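Plantazolicin methyltransferase BamL (Bacillus amyloliquefaciens subsp. plantarum, PDB 5DLY) probably acts as an N-methyltransferase of plantazolicin, with a Rossmann-type fold that here holds S-adenosyl-L-homocysteine and a monoazolic analogue of the desmethyl substrate. Local coordinates at residues A[4-9]-A[138-143]; A[46-51]-A[124-129]; A[98-101]-A[107-110]; A[142-147]-A[200-205]. All blocks are in the same frame, centred on the assembly; numbering follows the deposited sequence.

Interaction 1: residues A[4-9]-A[138-143]; sequences TIVRES and NPIAIV
The N-terminal helix 2-8 meets the first turn of helix 139-148 of the Rossmann-type methyltransferase fold, where V6 reaches P139 and I140. V6 divides its two methyls between them. With CG1 anti to the backbone N (chi1 164°), that branch heads for the P139 ring, V6 CG1 lying 3.8 Å from P139 CG. The other branch is claimed by the isoleucine: V6 CG2 is 3.7 Å from I140 CD1, and the two side chains cross obliquely.

Beside this apolar group the contact turns polar. The chain of R7, bent at chi2 and chi3, curls its guanidinium toward N138, with R7 NH2 3.1 Å from N138 OD1. The angle is too poor for a hydrogen bond, and the guanidinium and amide planes stand 48° apart. The charge of R7 is answered elsewhere, by salt bridges to E3 and E10 on its own side, while ND2 of N138 is bonded to E114. The polar link between the segments is a water at the guanidinium edge, in its plane: it accepts from R7 NH1 at 3.2 Å and, weakly, from I140 N at 3.3 Å, a backbone N-H of the first helical turn.

N138 itself lies about 8 Å, side chain to ligand, from the bound S-adenosyl-L-homocysteine. Helix 192-203 completes the surroundings: its E194 touches I5, its L198 and V202 touch I140, and F133 from a loop packs on P139, so helices 2-8, 139-148 and 192-203 come together at one place.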
loop_
_atom_site.group_PDB
_atom_site.type_symbol
_atom_site.label_atom_id
_atom_site.label_comp_id
_atom_site.label_asym_id
_atom_site.label_seq_id
_atom_site.Cartn_x
_atom_site.Cartn_y
_atom_site.Cartn_z
ATOM N N THR A 4 1.105 -22.258 -3.177
ATOM C CA THR A 4 2.428 -22.841 -2.948
ATOM C C THR A 4 3.571 -21.836 -3.166
ATOM O O THR A 4 4.531 -21.820 -2.391
ATOM C CB THR A 4 2.673 -24.102 -3.804
ATOM O OG1 THR A 4 1.497 -24.919 -3.820
ATOM C CG2 THR A 4 3.823 -24.908 -3.223
ATOM N N ILE A 5 3.460 -20.997 -4.197
ATOM C CA ILE A 5 4.439 -19.917 -4.416
ATOM C C ILE A 5 4.513 -19.038 -3.165
ATOM O O ILE A 5 5.600 -18.709 -2.683
ATOM C CB ILE A 5 4.078 -19.058 -5.648
ATOM C CG1 ILE A 5 4.445 -19.797 -6.938
ATOM C CG2 ILE A 5 4.789 -17.703 -5.610
ATOM C CD1 ILE A 5 3.685 -19.334 -8.162
ATOM N N VAL A 6 3.347 -18.684 -2.634
ATOM C CA VAL A 6 3.270 -17.887 -1.407
ATOM C C VAL A 6 3.863 -18.626 -0.199
ATOM O O VAL A 6 4.615 -18.038 0.574
ATOM C CB VAL A 6 1.824 -17.401 -1.147
ATOM C CG1 VAL A 6 1.641 -16.925 0.289
ATOM C CG2 VAL A 6 1.473 -16.296 -2.128
ATOM N N ARG A 7 3.549 -19.913 -0.048
ATOM C CA ARG A 7 4.093 -20.685 1.075
ATOM C C ARG A 7 5.607 -20.851 0.993
ATOM O O ARG A 7 6.294 -20.816 2.016
ATOM C CB ARG A 7 3.420 -22.064 1.206
ATOM C CG ARG A 7 1.955 -22.039 1.628
ATOM C CD ARG A 7 1.743 -21.882 3.133
ATOM N NE ARG A 7 2.115 -20.558 3.644
ATOM C CZ ARG A 7 1.434 -19.432 3.426
ATOM N NH1 ARG A 7 0.329 -19.433 2.689
ATOM N NH2 ARG A 7 1.880 -18.292 3.936
ATOM N N GLU A 8 6.120 -21.008 -0.224
ATOM C CA GLU A 8 7.546 -21.265 -0.421
ATOM C C GLU A 8 8.411 -20.022 -0.274
ATOM O O GLU A 8 9.619 -20.128 -0.053
ATOM C CB GLU A 8 7.801 -21.952 -1.765
ATOM C CG GLU A 8 7.458 -23.436 -1.755
ATOM C CD GLU A 8 8.208 -24.212 -0.681
ATOM O OE1 GLU A 8 7.586 -24.582 0.335
ATOM O OE2 GLU A 8 9.420 -24.445 -0.839
ATOM N N SER A 9 7.781 -18.852 -0.384
ATOM C CA SER A 9 8.452 -17.569 -0.155
ATOM C C SER A 9 8.197 -17.011 1.250
ATOM O O SER A 9 8.628 -15.897 1.572
ATOM C CB SER A 9 8.049 -16.547 -1.226
ATOM O OG SER A 9 6.643 -16.481 -1.400
ATOM N N ASN A 138 0.980 -14.264 5.773
ATOM C CA ASN A 138 -0.146 -14.883 5.088
ATOM C C ASN A 138 -0.898 -13.875 4.206
ATOM O O ASN A 138 -2.044 -13.520 4.496
ATOM C CB ASN A 138 -1.073 -15.513 6.129
ATOM C CG ASN A 138 -0.383 -16.606 6.931
ATOM O OD1 ASN A 138 0.037 -17.617 6.367
ATOM N ND2 ASN A 138 -0.260 -16.407 8.242
ATOM N N PRO A 139 -0.261 -13.424 3.105
ATOM C CA PRO A 139 -0.871 -12.379 2.281
ATOM C C PRO A 139 -2.213 -12.750 1.647
ATOM O O PRO A 139 -3.093 -11.890 1.548
ATOM C CB PRO A 139 0.191 -12.091 1.217
ATOM C CG PRO A 139 1.042 -13.309 1.172
ATOM C CD PRO A 139 1.061 -13.826 2.581
ATOM N N ILE A 140 -2.384 -14.004 1.215
ATOM C CA ILE A 140 -3.656 -14.407 0.606
ATOM C C ILE A 140 -4.794 -14.390 1.641
ATOM O O ILE A 140 -5.886 -13.888 1.356
ATOM C CB ILE A 140 -3.550 -15.791 -0.084
ATOM C CG1 ILE A 140 -2.407 -15.792 -1.111
ATOM C CG2 ILE A 140 -4.868 -16.164 -0.748
ATOM C CD1 ILE A 140 -2.118 -17.145 -1.739
ATOM N N ALA A 141 -4.520 -14.898 2.844
ATOM C CA ALA A 141 -5.491 -14.864 3.939
ATOM C C ALA A 141 -5.893 -13.430 4.271
ATOM O O ALA A 141 -7.073 -13.139 4.469
ATOM C CB ALA A 141 -4.938 -15.552 5.182
ATOM N N ILE A 142 -4.918 -12.530 4.307
ATOM C CA ILE A 142 -5.230 -11.143 4.636
ATOM C C ILE A 142 -6.123 -10.525 3.569
ATOM O O ILE A 142 -7.125 -9.886 3.892
ATOM C CB ILE A 142 -3.954 -10.303 4.859
ATOM C CG1 ILE A 142 -3.352 -10.675 6.218
ATOM C CG2 ILE A 142 -4.267 -8.805 4.812
ATOM C CD1 ILE A 142 -1.915 -10.243 6.417
ATOM N N VAL A 143 -5.782 -10.733 2.302
ATOM C CA VAL A 143 -6.604 -10.194 1.218
ATOM C C VAL A 143 -8.034 -10.759 1.219
ATOM O O VAL A 143 -8.989 -10.003 1.044
ATOM C CB VAL A 143 -5.939 -10.352 -0.167
ATOM C CG1 VAL A 143 -6.888 -9.888 -1.260
ATOM C CG2 VAL A 143 -4.648 -9.555 -0.222
HETATM O O HOH W 1 -1.499 -16.754 2.728
#

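Interaction 2: residues A[46-51]-A[124-129]; sequences ETFLSF and QDIIFI
D125 OD2, one residue before the I126 that packs on F48, is gripped twice, by a salt bridge from R58 NH1 and a hydrogen bond from Y61 N. Its other oxygen, OD1, is bonded to S151 OG. The chain turns a corner here and runs on as the strand that faces helix 23-56; the axes of segments 46-51 and 126-129 approach to 10.5 Å and run nearly antiparallel.

F48 fills that gap. Its CG sits in the crowded position between backbone N and carbonyl carbon (chi1 74°), which lays the ring against both I126 and F128. One face of the F48 ring takes I126 CG2, 3.9 Å from the centroid and 19° off the normal, a CH-pi contact. I126 CD1 presses in closer, 3.3 Å from F48 CD1, so the packing is tight. The F48 edge then drives into the face of F128, with ring centroids 4.7 Å apart and planes at 66°; F48 CE2 stands over the centre of the F128 ring. F128 itself lies about 6 Å, side chain to ligand, from S-adenosyl-L-homocysteine.

No hydrogen bond crosses between the segments. Between these two segments the contact is therefore apolar and aromatic: CH-pi, edge-to-face and van der Waals packing, deep inside the protein.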
loop_
_atom_site.group_PDB
_atom_site.type_symbol
_atom_site.label_atom_id
_atom_site.label_comp_id
_atom_site.label_asym_id
_atom_site.label_seq_id
_atom_site.Cartn_x
_atom_site.Cartn_y
_atom_site.Cartn_z
ATOM N N GLU A 46 -3.478 10.224 -3.439
ATOM C CA GLU A 46 -4.293 10.973 -4.391
ATOM C C GLU A 46 -4.751 10.109 -5.563
ATOM O O GLU A 46 -5.788 10.387 -6.180
ATOM C CB GLU A 46 -3.578 12.242 -4.878
ATOM C CG GLU A 46 -3.312 13.283 -3.788
ATOM C CD GLU A 46 -4.567 13.811 -3.093
ATOM O OE1 GLU A 46 -5.682 13.670 -3.627
ATOM O OE2 GLU A 46 -4.437 14.376 -1.986
ATOM N N THR A 47 -4.000 9.045 -5.853
ATOM C CA THR A 47 -4.384 8.108 -6.899
ATOM C C THR A 47 -5.654 7.394 -6.463
ATOM O O THR A 47 -6.607 7.344 -7.232
ATOM C CB THR A 47 -3.257 7.114 -7.231
ATOM O OG1 THR A 47 -2.149 7.828 -7.780
ATOM C CG2 THR A 47 -3.708 6.067 -8.255
ATOM N N PHE A 48 -5.705 6.885 -5.229
ATOM C CA PHE A 48 -6.934 6.200 -4.833
ATOM C C PHE A 48 -8.117 7.146 -4.645
ATOM O O PHE A 48 -9.250 6.775 -4.935
ATOM C CB PHE A 48 -6.757 5.158 -3.702
ATOM C CG PHE A 48 -6.534 5.726 -2.313
ATOM C CD1 PHE A 48 -7.524 6.454 -1.649
ATOM C CD2 PHE A 48 -5.364 5.421 -1.626
ATOM C CE1 PHE A 48 -7.315 6.912 -0.348
ATOM C CE2 PHE A 48 -5.152 5.870 -0.327
ATOM C CZ PHE A 48 -6.126 6.624 0.307
ATOM N N LEU A 49 -7.849 8.373 -4.195
ATOM C CA LEU A 49 -8.915 9.375 -4.082
ATOM C C LEU A 49 -9.465 9.778 -5.440
ATOM O O LEU A 49 -10.684 9.923 -5.605
ATOM C CB LEU A 49 -8.440 10.588 -3.294
ATOM C CG LEU A 49 -8.144 10.309 -1.823
ATOM C CD1 LEU A 49 -7.516 11.536 -1.192
ATOM C CD2 LEU A 49 -9.393 9.882 -1.065
ATOM N N SER A 50 -8.579 9.946 -6.417
ATOM C CA SER A 50 -9.024 10.291 -7.761
ATOM C C SER A 50 -9.816 9.143 -8.371
ATOM O O SER A 50 -10.845 9.372 -9.005
ATOM C CB SER A 50 -7.843 10.660 -8.651
ATOM O OG SER A 50 -8.294 10.916 -9.974
ATOM N N PHE A 51 -9.343 7.913 -8.162
ATOM C CA PHE A 51 -10.036 6.730 -8.653
ATOM C C PHE A 51 -11.444 6.657 -8.079
ATOM O O PHE A 51 -12.409 6.454 -8.822
ATOM C CB PHE A 51 -9.264 5.444 -8.315
ATOM C CG PHE A 51 -9.954 4.189 -8.774
ATOM C CD1 PHE A 51 -10.869 3.530 -7.939
ATOM C CD2 PHE A 51 -9.696 3.652 -10.035
ATOM C CE1 PHE A 51 -11.511 2.369 -8.364
ATOM C CE2 PHE A 51 -10.339 2.488 -10.462
ATOM C CZ PHE A 51 -11.246 1.852 -9.625
ATOM N N GLN A 124 -15.829 -0.810 4.505
ATOM C CA GLN A 124 -14.893 0.266 4.191
ATOM C C GLN A 124 -14.942 0.616 2.711
ATOM O O GLN A 124 -15.032 -0.276 1.861
ATOM C CB GLN A 124 -13.471 -0.157 4.556
ATOM C CG GLN A 124 -13.307 -0.508 6.025
ATOM C CD GLN A 124 -13.495 0.697 6.931
ATOM O OE1 GLN A 124 -12.682 1.624 6.931
ATOM N NE2 GLN A 124 -14.569 0.680 7.726
ATOM N N ASP A 125 -14.867 1.908 2.407
ATOM C CA ASP A 125 -14.888 2.374 1.026
ATOM C C ASP A 125 -13.519 2.211 0.359
ATOM O O ASP A 125 -13.436 1.885 -0.826
ATOM C CB ASP A 125 -15.343 3.838 0.948
ATOM C CG ASP A 125 -16.850 4.008 1.123
ATOM O OD1 ASP A 125 -17.608 3.013 1.058
ATOM O OD2 ASP A 125 -17.273 5.166 1.328
ATOM N N ILE A 126 -12.455 2.449 1.124
ATOM C CA ILE A 126 -11.087 2.265 0.644
ATOM C C ILE A 126 -10.280 1.511 1.680
ATOM O O ILE A 126 -10.303 1.854 2.860
ATOM C CB ILE A 126 -10.397 3.618 0.350
ATOM C CG1 ILE A 126 -11.236 4.428 -0.655
ATOM C CG2 ILE A 126 -8.962 3.402 -0.133
ATOM C CD1 ILE A 126 -10.716 5.819 -0.931
ATOM N N ILE A 127 -9.581 0.483 1.219
ATOM C CA ILE A 127 -8.598 -0.224 2.019
ATOM C C ILE A 127 -7.255 -0.041 1.313
ATOM O O ILE A 127 -7.128 -0.332 0.129
ATOM C CB ILE A 127 -8.976 -1.715 2.198
ATOM C CG1 ILE A 127 -10.368 -1.838 2.837
ATOM C CG2 ILE A 127 -7.910 -2.436 3.016
ATOM C CD1 ILE A 127 -10.907 -3.255 2.929
ATOM N N PHE A 128 -6.268 0.481 2.037
ATOM C CA PHE A 128 -4.980 0.863 1.454
ATOM C C PHE A 128 -3.885 -0.030 2.019
ATOM O O PHE A 128 -3.783 -0.213 3.236
ATOM C CB PHE A 128 -4.715 2.318 1.852
ATOM C CG PHE A 128 -3.578 3.006 1.119
ATOM C CD1 PHE A 128 -3.280 2.755 -0.218
ATOM C CD2 PHE A 128 -2.840 3.989 1.790
ATOM C CE1 PHE A 128 -2.270 3.458 -0.867
ATOM C CE2 PHE A 128 -1.836 4.684 1.151
ATOM C CZ PHE A 128 -1.548 4.420 -0.180
ATOM N N ILE A 129 -3.084 -0.622 1.137
ATOM C CA ILE A 129 -1.957 -1.450 1.571
ATOM C C ILE A 129 -0.718 -0.919 0.861
ATOM O O ILE A 129 -0.378 -1.349 -0.253
ATOM C CB ILE A 129 -2.151 -2.949 1.235
ATOM C CG1 ILE A 129 -3.555 -3.448 1.634
ATOM C CG2 ILE A 129 -1.074 -3.765 1.921
ATOM C CD1 ILE A 129 -3.795 -4.915 1.302
#

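Interaction 3: residues A[98-101]-A[107-110]; sequences SAKK and SFIC
A99 and K100, on helix 93-101, meet F108 on the edge strand 107-110 within the beta-alpha-beta unit 85-90, 93-101, 107-110 of the Rossmann-type fold.

The apolar share is a CH-pi contact. The methyl of A99 hangs over the F108 ring, CB 3.5 Å from the centroid and only 8° off the normal, so it sits almost exactly above the ring centre. Its distances to the ring carbons are accordingly even: A99 CB is 3.6 Å from F108 CE1. At the far end of the range, A99 CB is 4.0 Å from F108 CD2. One turn earlier in the helix, I96 also touches F108, as does C68 from a loop, so the ring packs against the helix and the loop of C68.

Van der Waals contact of another sort comes from K100. Its aliphatic chain, extended beyond CG, runs alongside F108, the two side chains pointing opposite ways, with K100 CG 4.0 Å from F108 CB.

The polar share runs through solvent. The ammonium group does not bond directly to the strand; at 4.2 Å, K100 NZ is too far from F108 O. A water spans the gap instead, accepting from K100 NZ at 2.7 Å and donating to F108 O at 2.8 Å.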
loop_
_atom_site.group_PDB
_atom_site.type_symbol
_atom_site.label_atom_id
_atom_site.label_comp_id
_atom_site.label_asym_id
_atom_site.label_seq_id
_atom_site.Cartn_x
_atom_site.Cartn_y
_atom_site.Cartn_z
ATOM N N SER A 98 3.352 5.843 18.476
ATOM C CA SER A 98 3.672 7.081 17.740
ATOM C C SER A 98 2.462 7.674 17.015
ATOM O O SER A 98 2.213 8.878 17.095
ATOM C CB SER A 98 4.803 6.853 16.736
ATOM O OG SER A 98 6.020 6.543 17.386
ATOM N N ALA A 99 1.717 6.827 16.308
ATOM C CA ALA A 99 0.497 7.247 15.621
ATOM C C ALA A 99 -0.547 7.829 16.575
ATOM O O ALA A 99 -1.181 8.845 16.267
ATOM C CB ALA A 99 -0.086 6.078 14.834
ATOM N N LYS A 100 -0.713 7.195 17.734
ATOM C CA LYS A 100 -1.681 7.651 18.727
ATOM C C LYS A 100 -1.297 9.013 19.292
ATOM O O LYS A 100 -2.170 9.843 19.569
ATOM C CB LYS A 100 -1.838 6.623 19.847
ATOM C CG LYS A 100 -2.687 5.426 19.450
ATOM C CD LYS A 100 -2.820 4.433 20.594
ATOM C CE LYS A 100 -4.009 3.509 20.372
ATOM N NZ LYS A 100 -4.273 2.617 21.537
ATOM N N LYS A 101 0.005 9.255 19.424
ATOM C CA LYS A 101 0.492 10.524 19.980
ATOM C C LYS A 101 0.207 11.721 19.061
ATOM O O LYS A 101 0.231 12.872 19.507
ATOM C CB LYS A 101 1.984 10.429 20.323
ATOM C CG LYS A 101 2.457 11.464 21.342
ATOM C CD LYS A 101 3.970 11.481 21.437
ATOM C CE LYS A 101 4.457 12.517 22.438
ATOM N NZ LYS A 101 5.856 12.225 22.862
ATOM N N SER A 107 -8.787 5.854 14.556
ATOM C CA SER A 107 -8.603 4.662 15.387
ATOM C C SER A 107 -7.347 3.909 14.965
ATOM O O SER A 107 -7.174 3.580 13.787
ATOM C CB SER A 107 -9.811 3.730 15.273
ATOM O OG SER A 107 -10.984 4.332 15.787
ATOM N N PHE A 108 -6.472 3.637 15.926
ATOM C CA PHE A 108 -5.242 2.896 15.668
ATOM C C PHE A 108 -5.223 1.599 16.454
ATOM O O PHE A 108 -5.488 1.583 17.658
ATOM C CB PHE A 108 -4.025 3.752 16.014
ATOM C CG PHE A 108 -3.766 4.840 15.016
ATOM C CD1 PHE A 108 -3.270 4.528 13.755
ATOM C CD2 PHE A 108 -4.025 6.176 15.335
ATOM C CE1 PHE A 108 -3.042 5.521 12.821
ATOM C CE2 PHE A 108 -3.795 7.177 14.398
ATOM C CZ PHE A 108 -3.289 6.845 13.146
ATOM N N ILE A 109 -4.937 0.505 15.749
ATOM C CA ILE A 109 -4.991 -0.843 16.308
ATOM C C ILE A 109 -3.618 -1.488 16.213
ATOM O O ILE A 109 -2.981 -1.443 15.146
ATOM C CB ILE A 109 -6.002 -1.710 15.514
ATOM C CG1 ILE A 109 -7.389 -1.062 15.473
ATOM C CG2 ILE A 109 -6.082 -3.125 16.080
ATOM C CD1 ILE A 109 -8.060 -1.214 14.122
ATOM N N CYS A 110 -3.162 -2.097 17.311
ATOM C CA CYS A 110 -1.909 -2.840 17.286
ATOM C C CYS A 110 -2.154 -4.340 17.248
ATOM O O CYS A 110 -2.386 -4.981 18.274
ATOM C CB CYS A 110 -0.984 -2.468 18.452
ATOM S SG CYS A 110 0.639 -3.246 18.283
HETATM O O HOH W 2 -4.095 0.493 19.803
#

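Interaction 4: residues A[142-147]-A[200-205]; sequences IVNTLI and HVVTKE
V202 of helix 192-203 is the centre of this helix-helix contact, meeting V143, N144 and I147 on one side of helix 139-148. The packing is tight on its inner side. V202 CG2 takes the place between the backbone N and the carbonyl carbon (chi1 -56°, measured to CG1), and from there it meets V143 CG1 at 3.7 Å, the two side chains lying at about a right angle. I147 comes in one turn further on: its CD1 is 4.1 Å from V202 CG2 and closer still, 3.4 Å, to the backbone oxygen V202 O. On this side I262 of strand 258-265 touches V143, I147 and also T203.

The outer side is more open to solvent and more polar, since N144 is partly exposed whereas V143, I147 and V202 are buried. Here V202 CG1 faces the amide of N144, N144 ND2 lying 3.5 Å away, a polar group set against a methyl without any hydrogen bond between the two. The gap is no wider than on the inner side; what changes is the kind of group and its access to water. Further along the chain K204 and E205 are exposed, and K204 NZ and E205 OE2 form a long salt bridge, 3.9 Å, within their own segment.

With hydrocarbon in the middle and an amide at the margin, the two segments are joined by shape and by the burial of apolar surface. No hydrogen bond crosses between them, so van der Waals packing centred on V202 carries the contact.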
loop_
_atom_site.group_PDB
_atom_site.type_symbol
_atom_site.label_atom_id
_atom_site.label_comp_id
_atom_site.label_asym_id
_atom_site.label_seq_id
_atom_site.Cartn_x
_atom_site.Cartn_y
_atom_site.Cartn_z
ATOM N N ILE A 142 -4.918 -12.530 4.307
ATOM C CA ILE A 142 -5.230 -11.143 4.636
ATOM C C ILE A 142 -6.123 -10.525 3.569
ATOM O O ILE A 142 -7.125 -9.886 3.892
ATOM C CB ILE A 142 -3.954 -10.303 4.859
ATOM C CG1 ILE A 142 -3.352 -10.675 6.218
ATOM C CG2 ILE A 142 -4.267 -8.805 4.812
ATOM C CD1 ILE A 142 -1.915 -10.243 6.417
ATOM N N VAL A 143 -5.782 -10.733 2.302
ATOM C CA VAL A 143 -6.604 -10.194 1.218
ATOM C C VAL A 143 -8.034 -10.759 1.219
ATOM O O VAL A 143 -8.989 -10.003 1.044
ATOM C CB VAL A 143 -5.939 -10.352 -0.167
ATOM C CG1 VAL A 143 -6.888 -9.888 -1.260
ATOM C CG2 VAL A 143 -4.648 -9.555 -0.222
ATOM N N ASN A 144 -8.182 -12.078 1.396
ATOM C CA ASN A 144 -9.525 -12.688 1.488
ATOM C C ASN A 144 -10.344 -12.036 2.604
ATOM O O ASN A 144 -11.512 -11.707 2.431
ATOM C CB ASN A 144 -9.438 -14.195 1.757
ATOM C CG ASN A 144 -8.925 -15.002 0.567
ATOM O OD1 ASN A 144 -8.363 -16.091 0.749
ATOM N ND2 ASN A 144 -9.119 -14.494 -0.637
ATOM N N THR A 145 -9.711 -11.839 3.756
ATOM C CA THR A 145 -10.354 -11.169 4.880
ATOM C C THR A 145 -10.759 -9.729 4.547
ATOM O O THR A 145 -11.884 -9.310 4.837
ATOM C CB THR A 145 -9.434 -11.214 6.108
ATOM O OG1 THR A 145 -9.323 -12.574 6.540
ATOM C CG2 THR A 145 -9.991 -10.364 7.247
ATOM N N LEU A 146 -9.848 -8.979 3.931
ATOM C CA LEU A 146 -10.142 -7.598 3.567
ATOM C C LEU A 146 -11.287 -7.464 2.565
ATOM O O LEU A 146 -12.076 -6.527 2.635
ATOM C CB LEU A 146 -8.878 -6.889 3.075
ATOM C CG LEU A 146 -7.788 -6.711 4.147
ATOM C CD1 LEU A 146 -6.501 -6.203 3.521
ATOM C CD2 LEU A 146 -8.224 -5.790 5.282
ATOM N N ILE A 147 -11.403 -8.426 1.656
ATOM C CA ILE A 147 -12.524 -8.421 0.718
ATOM C C ILE A 147 -13.879 -8.479 1.449
ATOM O O ILE A 147 -14.840 -7.834 1.016
ATOM C CB ILE A 147 -12.348 -9.511 -0.351
ATOM C CG1 ILE A 147 -11.193 -9.105 -1.272
ATOM C CG2 ILE A 147 -13.605 -9.670 -1.194
ATOM C CD1 ILE A 147 -10.748 -10.163 -2.259
ATOM N N HIS A 200 -6.110 -12.401 -9.325
ATOM C CA HIS A 200 -7.065 -13.219 -10.061
ATOM C C HIS A 200 -7.751 -14.230 -9.147
ATOM O O HIS A 200 -8.979 -14.327 -9.122
ATOM C CB HIS A 200 -6.368 -13.938 -11.213
ATOM C CG HIS A 200 -7.219 -14.973 -11.876
ATOM N ND1 HIS A 200 -8.424 -14.672 -12.476
ATOM C CD2 HIS A 200 -7.043 -16.307 -12.028
ATOM C CE1 HIS A 200 -8.952 -15.777 -12.973
ATOM N NE2 HIS A 200 -8.135 -16.782 -12.716
ATOM N N VAL A 201 -6.948 -14.959 -8.385
ATOM C CA VAL A 201 -7.437 -16.033 -7.526
ATOM C C VAL A 201 -8.386 -15.535 -6.430
ATOM O O VAL A 201 -9.420 -16.155 -6.168
ATOM C CB VAL A 201 -6.261 -16.874 -6.982
ATOM C CG1 VAL A 201 -6.690 -17.776 -5.839
ATOM C CG2 VAL A 201 -5.669 -17.696 -8.117
ATOM N N VAL A 202 -8.059 -14.397 -5.821
ATOM C CA VAL A 202 -8.865 -13.875 -4.717
ATOM C C VAL A 202 -10.128 -13.135 -5.179
ATOM O O VAL A 202 -11.002 -12.844 -4.361
ATOM C CB VAL A 202 -8.042 -12.980 -3.749
ATOM C CG1 VAL A 202 -6.836 -13.733 -3.207
ATOM C CG2 VAL A 202 -7.627 -11.679 -4.423
ATOM N N THR A 203 -10.227 -12.834 -6.475
ATOM C CA THR A 203 -11.406 -12.138 -7.004
ATOM C C THR A 203 -12.313 -12.987 -7.893
ATOM O O THR A 203 -13.478 -12.656 -8.055
ATOM C CB THR A 203 -11.056 -10.852 -7.783
ATOM O OG1 THR A 203 -10.250 -11.169 -8.927
ATOM C CG2 THR A 203 -10.335 -9.844 -6.889
ATOM N N LYS A 204 -11.785 -14.067 -8.462
ATOM C CA LYS A 204 -12.528 -14.829 -9.485
ATOM C C LYS A 204 -13.855 -15.448 -9.010
ATOM O O LYS A 204 -14.760 -15.654 -9.821
ATOM C CB LYS A 204 -11.629 -15.874 -10.162
ATOM C CG LYS A 204 -11.203 -17.027 -9.269
ATOM C CD LYS A 204 -10.102 -17.846 -9.925
ATOM C CE LYS A 204 -9.833 -19.119 -9.142
ATOM N NZ LYS A 204 -10.910 -20.132 -9.330
ATOM N N GLU A 205 -13.968 -15.728 -7.711
ATOM C CA GLU A 205 -15.192 -16.296 -7.133
ATOM C C GLU A 205 -16.043 -15.275 -6.371
ATOM O O GLU A 205 -17.023 -15.638 -5.713
ATOM C CB GLU A 205 -14.856 -17.485 -6.224
ATOM C CG GLU A 205 -14.406 -18.733 -6.972
ATOM C CD GLU A 205 -14.157 -19.925 -6.063
ATOM O OE1 GLU A 205 -14.593 -19.909 -4.886
ATOM O OE2 GLU A 205 -13.524 -20.894 -6.534
#

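In the fold
From the N terminus, helix 2-8 closes the longest loop by meeting helix 139-148 in interaction 1. Interaction 2 is nested inside it, returning strand 124-130 to helix 23-56, and interaction 3 is nested inside that, a short local closure at the far strand edge of the same sheet. Interaction 4 opens where interaction 1 ends, sharing I142 and V143, and brings helix 192-203 to the same helix; I140 CG2 and V202 CG1 touch between these two contacts. Interactions 2 and 4 meet through L146, which packs on I127 and I129. Strand 124-130 is thus flanked by helix 23-56 on one face and helix 139-148 on the other.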